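PDB 2NPN: putative cobalamin synthesis related protein, which binds S-adenosylmethionine and probably acts as a methyltransferase, the deacetylating precorrin-6A synthase, in the biosynthesis of adenosylcobalamin. Local coordinates for residues R27-I32 and A104-V109; G111-Y116 and V136-G141; T200-G205 and Y245-L250. All coordinates share one frame; numbering follows the deposited sequence.

Contact 1. Residues R27-I32 and A104-V109; sequences RHAQAI and AVAFLV
The flat carboxamide of Gln30 meets the strand through its oxygen: OE1 takes the backbone N-H of Ala104 (OE1 to N 2.8 Å), the donor lying nearly along the C=O axis at 172°. Gln30 N in turn donates to Ala104 O, and one step on Ala106 N donates to Ala31 O at 2.9 Å. Gln30 and Ala104 are thus joined twice, backbone N-H to carbonyl and backbone N-H to side chain, and a bend at chi2 (135°) carries CD of Gln30 back toward the start of strand 104-109. This is where helix 20-28 gives way to strand 31-35, Ala29 being the first residue to leave helical geometry. The new strand enters the parallel sheet of this tetrapyrrole-methylase fold, with 104-109 lying between it and strand 3-9. Ile32 pairs in parallel with Ala106, and its CA hydrogen points at Ala106 O (CA to O 3.2 Å). Ala29 CB packs on Ala106 CB at 3.7 Å. Further along, CG2 of Ile32, anti to the backbone N, presses into the branch of Leu108, touching CG and CD1 each at 3.6 Å as the two side chains cross obliquely. Both of these side chains also touch Val52 of helix 42-55. Ala31 CB and Val105 CG2 meet more distantly on the other side of the sheet.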
# COMPACT_ATOMS: atom_id res chain seq x y z
N ARG A 27 10.13 14.89 -9.21
CA ARG A 27 10.60 16.19 -9.69
C ARG A 27 10.71 16.30 -11.19
O ARG A 27 10.61 17.41 -11.72
CB ARG A 27 11.93 16.53 -9.07
CG ARG A 27 11.83 16.73 -7.59
CD ARG A 27 13.05 17.34 -7.03
NE ARG A 27 13.12 18.76 -7.35
CZ ARG A 27 14.17 19.54 -7.11
NH1 ARG A 27 15.27 19.04 -6.55
NH2 ARG A 27 14.14 20.81 -7.44
N HIS A 28 10.93 15.17 -11.86
CA HIS A 28 10.97 15.16 -13.32
C HIS A 28 9.61 14.93 -14.01
O HIS A 28 9.51 15.18 -15.21
CB HIS A 28 12.05 14.16 -13.77
CG HIS A 28 13.44 14.61 -13.43
ND1 HIS A 28 14.21 15.38 -14.28
CD2 HIS A 28 14.19 14.42 -12.32
CE1 HIS A 28 15.37 15.63 -13.70
NE2 HIS A 28 15.39 15.05 -12.51
N ALA A 29 8.58 14.55 -13.28
CA ALA A 29 7.27 14.33 -13.90
C ALA A 29 6.62 15.64 -14.25
O ALA A 29 6.58 16.57 -13.44
CB ALA A 29 6.35 13.54 -13.01
N GLN A 30 6.11 15.69 -15.46
CA GLN A 30 5.33 16.81 -15.95
C GLN A 30 3.83 16.70 -15.59
O GLN A 30 3.06 17.67 -15.76
CB GLN A 30 5.49 16.91 -17.45
CG GLN A 30 6.78 17.58 -17.84
CD GLN A 30 7.50 16.84 -18.95
OE1 GLN A 30 7.30 15.64 -19.14
NE2 GLN A 30 8.37 17.55 -19.65
N ALA A 31 3.42 15.51 -15.14
CA ALA A 31 2.10 15.25 -14.63
C ALA A 31 2.15 14.15 -13.60
O ALA A 31 2.97 13.28 -13.71
CB ALA A 31 1.13 14.85 -15.73
N ILE A 32 1.24 14.22 -12.64
CA ILE A 32 1.13 13.26 -11.55
C ILE A 32 -0.29 12.72 -11.46
O ILE A 32 -1.25 13.48 -11.43
CB ILE A 32 1.57 13.85 -10.20
CG1 ILE A 32 3.04 14.28 -10.25
CG2 ILE A 32 1.41 12.79 -9.10
CD1 ILE A 32 3.52 14.99 -8.98
N ALA A 104 7.14 12.88 -19.29
CA ALA A 104 7.08 11.91 -18.20
C ALA A 104 5.87 12.17 -17.33
O ALA A 104 5.56 13.33 -17.00
CB ALA A 104 8.32 11.97 -17.38
N VAL A 105 5.18 11.10 -16.97
CA VAL A 105 4.10 11.13 -15.99
C VAL A 105 4.46 10.20 -14.84
O VAL A 105 5.10 9.17 -15.07
CB VAL A 105 2.73 10.72 -16.61
CG1 VAL A 105 2.78 9.41 -17.26
CG2 VAL A 105 1.56 10.78 -15.60
N ALA A 106 4.11 10.59 -13.62
CA ALA A 106 4.31 9.76 -12.44
C ALA A 106 2.95 9.32 -11.89
O ALA A 106 2.07 10.17 -11.65
CB ALA A 106 5.08 10.55 -11.34
N PHE A 107 2.79 8.01 -11.63
CA PHE A 107 1.68 7.48 -10.85
C PHE A 107 2.16 7.23 -9.42
O PHE A 107 3.20 6.59 -9.25
CB PHE A 107 1.17 6.16 -11.41
CG PHE A 107 0.31 6.27 -12.65
CD1 PHE A 107 -1.06 6.04 -12.57
CD2 PHE A 107 0.88 6.56 -13.86
CE1 PHE A 107 -1.86 6.09 -13.68
CE2 PHE A 107 0.09 6.61 -15.01
CZ PHE A 107 -1.31 6.38 -14.92
N LEU A 108 1.41 7.70 -8.43
CA LEU A 108 1.80 7.54 -7.03
C LEU A 108 1.11 6.32 -6.47
O LEU A 108 -0.12 6.14 -6.65
CB LEU A 108 1.44 8.78 -6.23
CG LEU A 108 1.94 10.10 -6.81
CD1 LEU A 108 1.52 11.23 -5.87
CD2 LEU A 108 3.43 10.03 -7.06
N VAL A 109 1.86 5.50 -5.74
CA VAL A 109 1.32 4.27 -5.15
C VAL A 109 1.79 4.21 -3.70
O VAL A 109 3.00 4.33 -3.42
CB VAL A 109 1.83 3.00 -5.90
CG1 VAL A 109 1.26 1.76 -5.22
CG2 VAL A 109 1.40 3.08 -7.38

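Contact 2. Residues G111-Y116 and V136-G141; sequences GDPSLY and VKVIPG. With SAM (S-adenosylmethionine), chain C.
Asp112 and Gly141 make a polar loop-to-loop contact beside the bound S-adenosylmethionine, where the Gly-Asp-Pro loop following strand 104-109 passes the end of strand 134-139. Asp112 divides its carboxylate between the two sides. With CG anti to the backbone N (chi1 -171°), OD1 accepts the N-H of Gly141 at 3.0 Å, on its anti side and 34° out of the carboxylate plane. OD2 closes an Asx turn by taking Ser114 N, and also accepts the hydroxyl of the same serine, Ser114 OG, at 2.6 Å; the two donors come from opposite faces of the plane. The side chain is therefore held by three bonds, which fix its rotation while the backbone of the same turn serves the ligand. Asp112 N binds the ligand carboxylate atom OXT in an almost straight bond (174°), and the ligand amino N donates to Asp112 O and, at 2.8 Å, to Leu115 O. Tyr116 O lies 3.1 Å from CE, the methyl carbon of the ligand. Pro113 provides the apolar part: its CG sits 3.8 Å from Val138 CG1, and CD rests near Ile139 O. Behind this, Pro113 also touches Val7 of the neighbouring strand 3-9, Val138 packs on Leu120 of helix 119-130, and Ile139 leans on Gln21 and Ala22 of helix 20-28.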
# COMPACT_ATOMS: atom_id res chain seq x y z
N GLY A 111 3.22 2.77 -0.40
CA GLY A 111 4.13 1.68 -0.06
C GLY A 111 5.04 1.37 -1.23
O GLY A 111 5.72 2.28 -1.74
N ASP A 112 5.04 0.11 -1.66
CA ASP A 112 5.76 -0.34 -2.86
C ASP A 112 4.74 -0.71 -3.94
O ASP A 112 3.71 -1.32 -3.63
CB ASP A 112 6.63 -1.56 -2.54
CG ASP A 112 7.57 -1.92 -3.69
OD1 ASP A 112 8.73 -1.42 -3.70
OD2 ASP A 112 7.13 -2.72 -4.55
N PRO A 113 5.01 -0.37 -5.22
CA PRO A 113 4.03 -0.67 -6.26
C PRO A 113 3.76 -2.15 -6.48
O PRO A 113 2.72 -2.52 -7.07
CB PRO A 113 4.65 -0.03 -7.53
CG PRO A 113 5.64 0.95 -7.01
CD PRO A 113 6.16 0.41 -5.74
N SER A 114 4.68 -3.00 -6.04
CA SER A 114 4.56 -4.43 -6.33
C SER A 114 3.55 -5.17 -5.46
O SER A 114 3.14 -6.30 -5.82
CB SER A 114 5.91 -5.13 -6.11
OG SER A 114 6.23 -5.19 -4.72
N LEU A 115 3.20 -4.57 -4.32
CA LEU A 115 2.59 -5.34 -3.22
C LEU A 115 1.10 -5.00 -3.02
O LEU A 115 0.74 -3.92 -2.57
CB LEU A 115 3.39 -5.11 -1.93
CG LEU A 115 2.86 -5.84 -0.70
CD1 LEU A 115 2.90 -7.35 -0.87
CD2 LEU A 115 3.69 -5.38 0.51
N TYR A 116 0.24 -5.97 -3.30
CA TYR A 116 -1.22 -5.80 -3.14
C TYR A 116 -1.69 -4.44 -3.65
O TYR A 116 -2.41 -3.70 -2.95
CB TYR A 116 -1.70 -6.07 -1.71
CG TYR A 116 -1.49 -7.49 -1.25
CD1 TYR A 116 -2.03 -8.57 -1.97
CD2 TYR A 116 -0.73 -7.79 -0.15
CE1 TYR A 116 -1.84 -9.90 -1.59
CE2 TYR A 116 -0.54 -9.11 0.24
CZ TYR A 116 -1.08 -10.17 -0.48
OH TYR A 116 -0.84 -11.48 -0.11
N VAL A 136 7.57 2.02 -19.12
CA VAL A 136 7.15 1.99 -17.71
C VAL A 136 8.35 1.72 -16.82
O VAL A 136 9.06 0.75 -17.04
CB VAL A 136 6.04 0.95 -17.47
CG1 VAL A 136 5.65 0.93 -15.99
CG2 VAL A 136 4.83 1.28 -18.37
N LYS A 137 8.59 2.60 -15.86
CA LYS A 137 9.69 2.47 -14.92
C LYS A 137 9.13 2.47 -13.47
O LYS A 137 8.50 3.44 -13.03
CB LYS A 137 10.70 3.60 -15.11
CG LYS A 137 11.31 3.66 -16.54
CD LYS A 137 12.26 4.82 -16.69
CE LYS A 137 13.65 4.53 -16.09
NZ LYS A 137 14.67 5.43 -16.70
N VAL A 138 9.41 1.40 -12.75
CA VAL A 138 8.87 1.22 -11.42
C VAL A 138 9.95 1.62 -10.43
O VAL A 138 11.11 1.19 -10.52
CB VAL A 138 8.43 -0.22 -11.20
CG1 VAL A 138 7.90 -0.41 -9.77
CG2 VAL A 138 7.42 -0.66 -12.25
N ILE A 139 9.51 2.41 -9.45
CA ILE A 139 10.38 2.91 -8.39
C ILE A 139 9.88 2.35 -7.05
O ILE A 139 8.77 2.65 -6.64
CB ILE A 139 10.39 4.47 -8.39
CG1 ILE A 139 10.95 4.97 -9.73
CG2 ILE A 139 11.12 4.96 -7.19
CD1 ILE A 139 11.00 6.52 -9.85
N PRO A 140 10.68 1.48 -6.40
CA PRO A 140 10.28 0.89 -5.12
C PRO A 140 10.10 1.89 -4.01
O PRO A 140 10.74 2.95 -4.01
CB PRO A 140 11.43 -0.05 -4.75
CG PRO A 140 12.39 -0.01 -5.84
CD PRO A 140 11.98 0.97 -6.87
N GLY A 141 9.29 1.50 -3.04
CA GLY A 141 9.11 2.28 -1.84
C GLY A 141 8.97 1.36 -0.64
O GLY A 141 8.81 0.16 -0.77
N SAM C . 1.45 -1.37 -1.63
CA SAM C . 1.18 -1.28 -0.16
C SAM C . 2.44 -1.54 0.65
O SAM C . 2.38 -1.48 1.90
OXT SAM C . 3.51 -1.77 0.05
CB SAM C . 0.05 -2.24 0.24
CG SAM C . -1.32 -1.86 -0.32
SD SAM C . -2.72 -2.89 0.23
CE SAM C . -3.98 -2.11 -0.82
C5' SAM C . -3.36 -2.18 1.78
C4' SAM C . -2.94 -2.94 3.05
O4' SAM C . -1.65 -2.57 3.39
C3' SAM C . -3.76 -2.63 4.30
O3' SAM C . -4.96 -3.37 4.36
C2' SAM C . -2.82 -2.96 5.43
O2' SAM C . -2.71 -4.37 5.56
C1' SAM C . -1.55 -2.42 4.81
N9 SAM C . -1.29 -1.00 5.16
C8 SAM C . -1.08 0.02 4.26
N7 SAM C . -0.79 1.16 4.90
C5 SAM C . -0.76 0.86 6.23
C6 SAM C . -0.45 1.62 7.36
N6 SAM C . -0.12 2.93 7.28
N1 SAM C . -0.49 1.01 8.61
C2 SAM C . -0.76 -0.34 8.71
N3 SAM C . -1.06 -1.09 7.60
C4 SAM C . -1.03 -0.52 6.38

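Contact 3. Residues T200-G205 and Y245-L250; sequences TYMWWG and YLLREL. With MG (magnesium ion), chain B.
Tyr201 and Arg248, like Trp203 and Leu246, are hydrogen-bonded pairs of an antiparallel ladder inside the mixed sheet of the C-terminal half, where strand 243-249 runs between 181-185 and 200-206. Four backbone bonds join these residues, N to O in both directions, with Tyr201 N to Arg248 O at 2.8 Å. In the non-hydrogen-bonded pair between them, Met202 with Leu247, the CA-H groups turn to the same carbonyls, Met202 CA to Leu246 O and Leu247 CA to Tyr201 O.

Among the polar side chains, Thr200 OG1 donates to Glu249 OE1 at 2.8 Å, on the syn side and close to the carboxylate plane; Thr197 adds its N-H to the hydroxyl and its own OG1 to Glu249 OE2. Arg248 is held through NE by Asn181 and through NH2 by Leu155 O. Its guanidinium has Trp203 CZ3 over one face, the planes inclined by 57°, while Arg248 CB lies at the edge of the indole.

Apolar and aromatic contacts lie on both faces. On the one carrying Met202, a selenomethionine, atom SE makes a Met-aromatic contact with Tyr245, 4.3 Å from the ring centroid and oblique to it; the Tyr245 OH is hydrogen-bonded to Asp187 OD2. Met202 CB packs on Leu247 CD2, and Trp204 CD1 on Tyr245 CB, with Trp204 NE1 hydrogen-bonded to Asp243 OD2; helix 220-238 covers this face. On the face with Trp203, Leu246 CD2 touches Trp203 CE3 at 3.7 Å, and Leu250 lays CD1 3.5 Å from Tyr201 CB.

The last kind is metal binding: the carbonyl O of Leu250 coordinates the magnesium ion at 2.3 Å, with Tyr219 OH as a second protein ligand.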
# COMPACT_ATOMS: atom_id res chain seq x y z
N THR A 200 1.11 -18.61 19.96
CA THR A 200 1.11 -17.62 18.88
C THR A 200 1.35 -16.23 19.44
O THR A 200 0.58 -15.76 20.30
CB THR A 200 -0.23 -17.63 18.15
OG1 THR A 200 -0.57 -18.98 17.80
CG2 THR A 200 -0.15 -16.70 16.90
N TYR A 201 2.40 -15.58 18.93
CA TYR A 201 2.75 -14.22 19.35
C TYR A 201 2.36 -13.28 18.19
O TYR A 201 2.50 -13.69 17.03
CB TYR A 201 4.25 -14.09 19.59
CG TYR A 201 4.59 -12.91 20.46
CD1 TYR A 201 4.59 -13.02 21.85
CD2 TYR A 201 4.96 -11.70 19.92
CE1 TYR A 201 4.90 -11.95 22.64
CE2 TYR A 201 5.28 -10.63 20.71
CZ TYR A 201 5.25 -10.74 22.08
OH TYR A 201 5.55 -9.71 22.98
N MSE A 202 1.92 -12.07 18.51
CA MSE A 202 1.57 -11.10 17.47
C MSE A 202 2.25 -9.75 17.71
O MSE A 202 2.30 -9.24 18.85
CB MSE A 202 0.04 -10.89 17.41
CG MSE A 202 -0.37 -9.87 16.36
SE MSE A 202 -2.32 -9.76 16.06
CE MSE A 202 -2.90 -9.33 17.86
N TRP A 203 2.78 -9.18 16.61
CA TRP A 203 3.13 -7.79 16.53
C TRP A 203 2.19 -7.09 15.56
O TRP A 203 2.07 -7.50 14.42
CB TRP A 203 4.55 -7.61 16.05
CG TRP A 203 5.61 -8.16 16.97
CD1 TRP A 203 6.31 -7.48 17.93
CD2 TRP A 203 6.14 -9.49 16.96
NE1 TRP A 203 7.24 -8.32 18.53
CE2 TRP A 203 7.16 -9.55 17.93
CE3 TRP A 203 5.85 -10.64 16.20
CZ2 TRP A 203 7.91 -10.72 18.15
CZ3 TRP A 203 6.61 -11.79 16.43
CH2 TRP A 203 7.61 -11.82 17.40
N TRP A 204 1.49 -6.07 16.06
CA TRP A 204 0.39 -5.43 15.33
C TRP A 204 0.65 -3.94 15.23
O TRP A 204 1.26 -3.31 16.11
CB TRP A 204 -0.93 -5.74 16.05
CG TRP A 204 -2.15 -5.20 15.49
CD1 TRP A 204 -3.00 -5.82 14.61
CD2 TRP A 204 -2.76 -3.92 15.80
NE1 TRP A 204 -4.08 -5.01 14.34
CE2 TRP A 204 -3.96 -3.84 15.05
CE3 TRP A 204 -2.41 -2.84 16.62
CZ2 TRP A 204 -4.83 -2.75 15.15
CZ3 TRP A 204 -3.25 -1.75 16.67
CH2 TRP A 204 -4.45 -1.71 15.95
N GLY A 205 0.18 -3.34 14.13
CA GLY A 205 0.21 -1.92 14.03
C GLY A 205 -0.83 -1.37 13.09
O GLY A 205 -1.13 -1.98 12.07
N TYR A 245 -0.07 -7.04 10.61
CA TYR A 245 0.44 -7.75 11.78
C TYR A 245 1.27 -8.95 11.36
O TYR A 245 1.12 -9.45 10.26
CB TYR A 245 -0.67 -8.10 12.76
CG TYR A 245 -1.85 -8.90 12.21
CD1 TYR A 245 -1.91 -10.29 12.38
CD2 TYR A 245 -2.96 -8.28 11.61
CE1 TYR A 245 -3.00 -11.05 11.91
CE2 TYR A 245 -4.03 -9.03 11.17
CZ TYR A 245 -4.06 -10.42 11.33
OH TYR A 245 -5.19 -11.15 10.92
N LEU A 246 2.11 -9.41 12.29
CA LEU A 246 2.97 -10.56 12.07
C LEU A 246 2.64 -11.55 13.18
O LEU A 246 2.58 -11.14 14.34
CB LEU A 246 4.46 -10.17 12.12
CG LEU A 246 5.44 -11.27 11.72
CD1 LEU A 246 6.75 -10.59 11.12
CD2 LEU A 246 5.73 -12.21 12.84
N LEU A 247 2.34 -12.78 12.83
CA LEU A 247 2.08 -13.89 13.78
C LEU A 247 3.26 -14.82 13.70
O LEU A 247 3.76 -15.15 12.63
CB LEU A 247 0.83 -14.65 13.38
CG LEU A 247 -0.50 -13.87 13.38
CD1 LEU A 247 -1.70 -14.82 12.94
CD2 LEU A 247 -0.76 -13.24 14.67
N ARG A 248 3.73 -15.23 14.85
CA ARG A 248 4.87 -16.14 14.97
C ARG A 248 4.57 -17.15 16.05
O ARG A 248 4.19 -16.78 17.16
CB ARG A 248 6.15 -15.38 15.27
CG ARG A 248 7.40 -16.21 15.25
CD ARG A 248 8.67 -15.36 15.26
NE ARG A 248 8.83 -14.64 13.99
CZ ARG A 248 9.54 -13.53 13.79
NH1 ARG A 248 10.24 -12.95 14.78
NH2 ARG A 248 9.56 -12.97 12.59
N GLU A 249 4.82 -18.41 15.73
CA GLU A 249 4.61 -19.51 16.68
C GLU A 249 5.88 -19.63 17.52
O GLU A 249 6.89 -20.16 17.06
CB GLU A 249 4.28 -20.82 15.97
CG GLU A 249 3.64 -21.81 16.87
CD GLU A 249 2.19 -21.43 17.21
OE1 GLU A 249 1.69 -20.35 16.81
OE2 GLU A 249 1.55 -22.25 17.86
N LEU A 250 5.80 -19.18 18.76
CA LEU A 250 6.93 -19.19 19.70
C LEU A 250 6.80 -20.39 20.64
O LEU A 250 6.58 -20.26 21.80
CB LEU A 250 7.02 -17.86 20.44
CG LEU A 250 7.31 -16.59 19.64
CD1 LEU A 250 7.35 -15.39 20.57
CD2 LEU A 250 8.55 -16.73 18.77
MG MG B . 6.53 -18.79 23.56

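Overall arrangement
Contacts 1 and 2 both belong to the parallel sheet, and their segments adjoin in sequence, 104-109 leading into 111-116; their centres lie 13 Å apart. Contact 3 belongs to the separate mixed sheet, on the opposite side of the chain's centre from contact 1, with about 17 Å between nearest atoms of the two. Contacts 1 and 3 are buried strand pairings, one parallel and mostly aliphatic, the other antiparallel and rich in aromatic rings. Contact 2 is only partly buried and relies on a carboxylate and turn geometry, in keeping with its place at the S-adenosylmethionine site. Contact 3 reaches a magnesium ion at its far end, while contact 1 touches neither ligand.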